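Local coordinates for glutathione s-transferase (Haemonchus contortus, PDB 2WS2), which probably catalyses the conjugation of glutathione to electrophilic halide-bearing substrates, as a sigma-family glutathione transferase described as nu-class, at residues A[86-91]-A[154-159]. Numbering follows the deposited sequence.
Sequences AVVDSI and TFADLY
V88 meets T154, F155 and A156 at the start of helix 155-162, a compact example of how one branched side chain can pack against three consecutive residues of a nearly parallel helix start. The short segments 86-91 and 155-159 run 15° apart, their axes approaching to 9.1 Å, and the CA atoms of V88 and A156 come within 5.5 Å. From CB of V88, which points at the partner helix, the two methyls diverge. V88 CG1, anti to the backbone N (chi1 156°), lies over one face of the F155 ring, tight against its far end at 3.2 Å from F155 CZ; V88 CG1 also passes A156 CB at 4.2 Å. V88 CG2 runs alongside T154, 3.2 Å from T154 OG1 and a little farther from the T154 methyl.

The F155 ring reaches this place because its CG stands between the backbone N and the carbonyl carbon (chi1 61°), which swings the ring back toward helix 82-100. At its rim, D89 OD1 lies near the ring plane, 3.4 Å from F155 CZ. That carboxylate is tied by a salt bridge to R69 of helix 64-75, joining the two domains, so an anionic oxygen faces the ring edge, where a favourable electrostatic contribution is plausible. Further along, A156 CB rests against V88 O and I91 CB.

T154, the N-cap residue, gives a nearly straight bond from its N to D157 OD2, one half of a capping box; its hydroxyl makes no capping bond and is bonded instead to Y77 O. The contact is fully buried in the all-helical C-terminal domain, with V149 packed on V88 and I91; helices 16-24 and 64-75 of the thioredoxin-like domain bring I17 and A72 against F155, and A66 of the second subunit packs on D89.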
ATOM      1  N   ALA A  86       1.235  -2.145 -13.135  1.00 22.78           N
ATOM      2  CA  ALA A  86       1.855  -1.235 -12.191  1.00 22.72           C
ATOM      3  C   ALA A  86       0.980  -0.022 -12.185  1.00 22.06           C
ATOM      4  O   ALA A  86       0.848   0.659 -11.198  1.00 22.11           O
ATOM      5  CB  ALA A  86       3.244  -0.871 -12.623  1.00 23.48           C
ATOM      6  N   VAL A  87       0.441   0.293 -13.338  1.00 22.01           N
ATOM      7  CA  VAL A  87      -0.514   1.422 -13.406  1.00 22.19           C
ATOM      8  C   VAL A  87      -1.676   1.185 -12.421  1.00 22.26           C
ATOM      9  O   VAL A  87      -2.037   2.048 -11.635  1.00 22.45           O
ATOM     10  CB  VAL A  87      -0.982   1.663 -14.865  1.00 23.06           C
ATOM     11  CG1 VAL A  87      -2.412   2.322 -14.908  1.00 24.24           C
ATOM     12  CG2 VAL A  87       0.061   2.496 -15.669  1.00 23.55           C
ATOM     13  N   VAL A  88      -2.249   0.004 -12.518  1.00 22.57           N
ATOM     14  CA  VAL A  88      -3.292  -0.572 -11.676  1.00 23.24           C
ATOM     15  C   VAL A  88      -2.907  -0.506 -10.208  1.00 22.93           C
ATOM     16  O   VAL A  88      -3.683   0.006  -9.383  1.00 23.45           O
ATOM     17  CB  VAL A  88      -3.460  -2.050 -12.026  1.00 24.01           C
ATOM     18  CG1 VAL A  88      -4.068  -2.857 -10.842  1.00 24.95           C
ATOM     19  CG2 VAL A  88      -4.330  -2.230 -13.287  1.00 25.41           C
ATOM     20  N   ASP A  89      -1.674  -0.956  -9.915  1.00 22.64           N
ATOM     21  CA  ASP A  89      -1.133  -0.811  -8.600  1.00 23.08           C
ATOM     22  C   ASP A  89      -1.152   0.654  -8.206  1.00 22.92           C
ATOM     23  O   ASP A  89      -1.631   0.936  -7.176  1.00 23.54           O
ATOM     24  CB  ASP A  89       0.320  -1.404  -8.492  1.00 23.73           C
ATOM     25  CG  ASP A  89       0.328  -2.933  -8.428  1.00 24.80           C
ATOM     26  OD1 ASP A  89      -0.739  -3.548  -8.145  1.00 25.25           O
ATOM     27  OD2 ASP A  89       1.403  -3.567  -8.630  1.00 25.79           O
ATOM     28  N   SER A  90      -0.678   1.584  -9.044  1.00 22.50           N
ATOM     29  CA  SER A  90      -0.479   2.975  -8.609  1.00 23.01           C
ATOM     30  C   SER A  90      -1.808   3.660  -8.278  1.00 23.41           C
ATOM     31  O   SER A  90      -1.866   4.549  -7.424  1.00 24.29           O
ATOM     32  CB  SER A  90       0.249   3.808  -9.695  1.00 23.11           C
ATOM     33  OG  SER A  90      -0.685   4.189 -10.738  1.00 23.02           O
ATOM     34  N   ILE A  91      -2.846   3.292  -9.018  1.00 23.35           N
ATOM     35  CA  ILE A  91      -4.241   3.802  -8.750  1.00 24.54           C
ATOM     36  C   ILE A  91      -4.898   3.230  -7.447  1.00 25.17           C
ATOM     37  O   ILE A  91      -5.365   3.974  -6.618  1.00 26.22           O
ATOM     38  CB  ILE A  91      -5.185   3.612  -9.969  1.00 25.41           C
ATOM     39  CG1 ILE A  91      -4.606   4.364 -11.177  1.00 25.49           C
ATOM     40  CG2 ILE A  91      -6.624   4.156  -9.619  1.00 27.60           C
ATOM     41  CD1 ILE A  91      -5.360   4.199 -12.503  1.00 26.97           C
ATOM     42  N   THR A 154     -10.234  -4.359 -13.923  1.00 25.21           N
ATOM     43  CA  THR A 154      -9.078  -4.646 -13.034  1.00 24.90           C
ATOM     44  C   THR A 154      -9.452  -4.397 -11.554  1.00 26.15           C
ATOM     45  O   THR A 154     -10.549  -3.892 -11.299  1.00 24.98           O
ATOM     46  CB  THR A 154      -7.868  -3.830 -13.514  1.00 24.86           C
ATOM     47  OG1 THR A 154      -6.650  -4.380 -12.967  1.00 29.97           O
ATOM     48  CG2 THR A 154      -8.028  -2.363 -13.143  1.00 20.04           C
ATOM     49  N   PHE A 155      -8.584  -4.707 -10.561  1.00 25.55           N
ATOM     50  CA  PHE A 155      -9.026  -4.574  -9.157  1.00 25.14           C
ATOM     51  C   PHE A 155      -8.994  -3.112  -8.784  1.00 24.61           C
ATOM     52  O   PHE A 155      -9.619  -2.704  -7.786  1.00 23.68           O
ATOM     53  CB  PHE A 155      -8.209  -5.439  -8.126  1.00 25.91           C
ATOM     54  CG  PHE A 155      -6.731  -5.087  -8.065  1.00 24.83           C
ATOM     55  CD1 PHE A 155      -5.820  -5.768  -8.862  1.00 25.02           C
ATOM     56  CD2 PHE A 155      -6.265  -4.066  -7.249  1.00 24.69           C
ATOM     57  CE1 PHE A 155      -4.454  -5.439  -8.854  1.00 18.38           C
ATOM     58  CE2 PHE A 155      -4.890  -3.736  -7.212  1.00 20.51           C
ATOM     59  CZ  PHE A 155      -3.993  -4.430  -8.028  1.00 20.87           C
ATOM     60  N   ALA A 156      -8.317  -2.314  -9.611  1.00 22.61           N
ATOM     61  CA  ALA A 156      -8.306  -0.866  -9.417  1.00 22.55           C
ATOM     62  C   ALA A 156      -9.721  -0.259  -9.603  1.00 22.33           C
ATOM     63  O   ALA A 156     -10.106   0.670  -8.884  1.00 21.34           O
ATOM     64  CB  ALA A 156      -7.346  -0.223 -10.322  1.00 21.71           C
ATOM     65  N   ASP A 157     -10.436  -0.794 -10.594  1.00 23.09           N
ATOM     66  CA  ASP A 157     -11.895  -0.604 -10.729  1.00 23.97           C
ATOM     67  C   ASP A 157     -12.658  -1.044  -9.468  1.00 24.87           C
ATOM     68  O   ASP A 157     -13.524  -0.320  -8.968  1.00 25.91           O
ATOM     69  CB  ASP A 157     -12.368  -1.394 -11.952  1.00 24.23           C
ATOM     70  CG  ASP A 157     -11.891  -0.761 -13.249  1.00 21.99           C
ATOM     71  OD1 ASP A 157     -12.021   0.449 -13.380  1.00 22.47           O
ATOM     72  OD2 ASP A 157     -11.370  -1.458 -14.124  1.00 25.29           O
ATOM     73  N   LEU A 158     -12.310  -2.210  -8.922  1.00 24.74           N
ATOM     74  CA  LEU A 158     -13.067  -2.727  -7.800  1.00 24.71           C
ATOM     75  C   LEU A 158     -12.979  -1.791  -6.606  1.00 26.20           C
ATOM     76  O   LEU A 158     -13.993  -1.512  -5.964  1.00 24.75           O
ATOM     77  CB  LEU A 158     -12.736  -4.191  -7.495  1.00 24.36           C
ATOM     78  CG  LEU A 158     -12.993  -5.150  -8.659  1.00 21.94           C
ATOM     79  CD1 LEU A 158     -12.699  -6.566  -8.305  1.00 21.51           C
ATOM     80  CD2 LEU A 158     -14.459  -5.029  -9.215  1.00 22.41           C
ATOM     81  N   TYR A 159     -11.810  -1.183  -6.408  1.00 26.35           N
ATOM     82  CA  TYR A 159     -11.576  -0.463  -5.158  1.00 27.74           C
ATOM     83  C   TYR A 159     -12.291   0.873  -5.156  1.00 26.83           C
ATOM     84  O   TYR A 159     -12.843   1.293  -4.153  1.00 26.56           O
ATOM     85  CB  TYR A 159     -10.083  -0.222  -4.935  1.00 26.47           C
ATOM     86  CG  TYR A 159      -9.396  -1.230  -4.033  1.00 30.37           C
ATOM     87  CD1 TYR A 159      -9.550  -1.179  -2.650  1.00 30.60           C
ATOM     88  CD2 TYR A 159      -8.527  -2.185  -4.561  1.00 32.20           C
ATOM     89  CE1 TYR A 159      -8.901  -2.087  -1.805  1.00 30.79           C
ATOM     90  CE2 TYR A 159      -7.855  -3.109  -3.707  1.00 33.36           C
ATOM     91  CZ  TYR A 159      -8.048  -3.041  -2.350  1.00 31.25           C
ATOM     92  OH  TYR A 159      -7.417  -3.951  -1.538  1.00 36.34           O
TER